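Local structure of hemin degrading factor (Pseudomonas aeruginosa, 4MF9) at residues 138-143 and 155-160. The protein binds heme and probably both degrades it and passes it on within the bacterial cell. Numbering follows the deposited sequence.
Sequences TQRSIQ and VFLAEA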
# COMPACT_ATOMS: atom_id res chain seq x y z
N THR A 138 25.64 0.16 -6.38
CA THR A 138 24.75 1.28 -6.09
C THR A 138 23.29 0.82 -6.12
O THR A 138 22.85 0.10 -7.03
CB THR A 138 25.03 2.48 -7.03
OG1 THR A 138 23.80 3.07 -7.47
CG2 THR A 138 25.85 2.04 -8.24
N GLN A 139 22.53 1.21 -5.13
CA GLN A 139 21.14 0.79 -4.99
C GLN A 139 20.27 1.94 -5.51
O GLN A 139 20.36 3.02 -5.02
CB GLN A 139 20.83 0.48 -3.53
CG GLN A 139 19.49 -0.16 -3.23
CD GLN A 139 19.32 -0.42 -1.75
OE1 GLN A 139 18.63 0.29 -1.04
NE2 GLN A 139 19.97 -1.46 -1.29
N ARG A 140 19.51 1.65 -6.55
CA ARG A 140 18.74 2.65 -7.26
C ARG A 140 17.26 2.49 -6.97
O ARG A 140 16.74 1.37 -6.88
CB ARG A 140 19.00 2.55 -8.77
CG ARG A 140 20.50 2.67 -9.10
CD ARG A 140 20.77 2.45 -10.57
NE ARG A 140 22.17 2.75 -10.89
CZ ARG A 140 23.16 1.87 -10.83
NH1 ARG A 140 22.92 0.61 -10.47
NH2 ARG A 140 24.40 2.24 -11.13
N SER A 141 16.59 3.58 -6.75
CA SER A 141 15.17 3.55 -6.50
C SER A 141 14.46 4.81 -6.95
O SER A 141 15.07 5.84 -6.96
CB SER A 141 14.86 3.30 -5.04
OG SER A 141 15.25 4.29 -4.20
N ILE A 142 13.19 4.67 -7.31
CA ILE A 142 12.30 5.82 -7.54
C ILE A 142 11.37 5.94 -6.34
O ILE A 142 10.78 4.99 -5.99
CB ILE A 142 11.49 5.65 -8.83
CG1 ILE A 142 12.41 5.47 -10.04
CG2 ILE A 142 10.51 6.75 -9.00
CD1 ILE A 142 13.32 6.62 -10.24
N GLN A 143 11.34 7.08 -5.68
CA GLN A 143 10.55 7.19 -4.48
C GLN A 143 9.57 8.37 -4.53
O GLN A 143 9.97 9.46 -4.78
CB GLN A 143 11.39 7.23 -3.21
CG GLN A 143 12.47 6.16 -3.10
CD GLN A 143 13.11 6.00 -1.72
OE1 GLN A 143 12.81 6.67 -0.80
NE2 GLN A 143 13.95 5.04 -1.62
N VAL A 155 9.80 2.19 -6.08
CA VAL A 155 10.20 1.08 -6.92
C VAL A 155 11.71 0.93 -6.95
O VAL A 155 12.45 1.89 -7.22
CB VAL A 155 9.50 1.05 -8.33
CG1 VAL A 155 8.34 2.06 -8.41
CG2 VAL A 155 10.45 1.21 -9.46
N PHE A 156 12.16 -0.28 -6.61
CA PHE A 156 13.57 -0.55 -6.45
C PHE A 156 14.10 -1.37 -7.60
O PHE A 156 13.49 -2.35 -8.00
CB PHE A 156 13.81 -1.29 -5.13
CG PHE A 156 13.81 -0.39 -3.92
CD1 PHE A 156 12.61 -0.01 -3.33
CD2 PHE A 156 15.00 0.08 -3.39
CE1 PHE A 156 12.60 0.83 -2.22
CE2 PHE A 156 15.00 0.91 -2.28
CZ PHE A 156 13.80 1.28 -1.69
N LEU A 157 15.24 -0.96 -8.16
CA LEU A 157 15.92 -1.81 -9.12
C LEU A 157 16.49 -3.03 -8.39
O LEU A 157 16.96 -2.94 -7.26
CB LEU A 157 17.01 -1.04 -9.87
CG LEU A 157 16.59 -0.32 -11.15
CD1 LEU A 157 15.77 0.94 -10.86
CD2 LEU A 157 17.83 0.01 -11.97
N ALA A 158 16.45 -4.18 -9.01
CA ALA A 158 16.99 -5.34 -8.39
C ALA A 158 17.97 -6.07 -9.30
O ALA A 158 18.42 -5.52 -10.25
CB ALA A 158 15.90 -6.24 -7.90
N GLU A 159 18.24 -7.28 -8.96
CA GLU A 159 19.29 -8.09 -9.52
C GLU A 159 19.13 -8.13 -11.03
O GLU A 159 20.09 -8.09 -11.75
CB GLU A 159 19.02 -9.47 -8.97
CG GLU A 159 19.18 -9.63 -7.48
CD GLU A 159 17.96 -9.36 -6.61
OE1 GLU A 159 18.17 -9.25 -5.41
OE2 GLU A 159 16.81 -9.24 -7.07
N ALA A 160 17.88 -8.14 -11.48
CA ALA A 160 17.44 -8.46 -12.84
C ALA A 160 16.92 -7.25 -13.62
O ALA A 160 16.34 -7.40 -14.70
CB ALA A 160 16.38 -9.55 -12.80
O HOH W 1 19.69 -1.34 -6.96
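I142 and V155 form an antiparallel hydrogen-bonded pair, as two reciprocal backbone bonds establish: I142 N donates to V155 O at 2.9 Å and V155 N to I142 O at 3.0 Å. One residue further along, S141 and F156 make a non-hydrogen-bonded pair with their CA atoms 4.4 Å apart, and here S141 CA also sends a CA-H...O contact to V155 O. Beyond that pair the chains are joined by L157 N to R140 O (3.1 Å), with the donor tilted 30° from the carbonyl plane. Past this bond a water continues the link, accepting from R140 N and donating to L157 O, with a weak bond to T138 O, as 155-160 turns into loop.

The axes run 160° apart, as expected for the two arms of the beta hairpin 138-146/151-157. The hairpin lies within the first HemS/ChuX family domain, away from the heme pocket, and its antiparallel sheet also takes in strands 282-285, 288-293 and 296-301; strand 124-133 flanks one arm and strand 78-84 the other.

Side-chain packing differs between the faces. On that of S141 and F156, S141 CB lies over one face of the F156 ring, 3.8 Å from its centroid and 19° off the normal, a CH-pi contact displaced toward the CD2-CE2 rim. Q139 places CG anti to the backbone N, and from there the chain runs on extended, with OE1 at the ring edge near F156 CE2. Q143 NE2 approaches F156 CZ obliquely at 3.8 Å while donating to S141 OG, which ties the amide to the serine that packs on the ring face. On the opposite face, R140 and L157 meet through aliphatic atoms, R140 CD against L157 CD2 at 4.1 Å; W166 of helix 166-173 touches L157 and makes a cation-pi contact with R140.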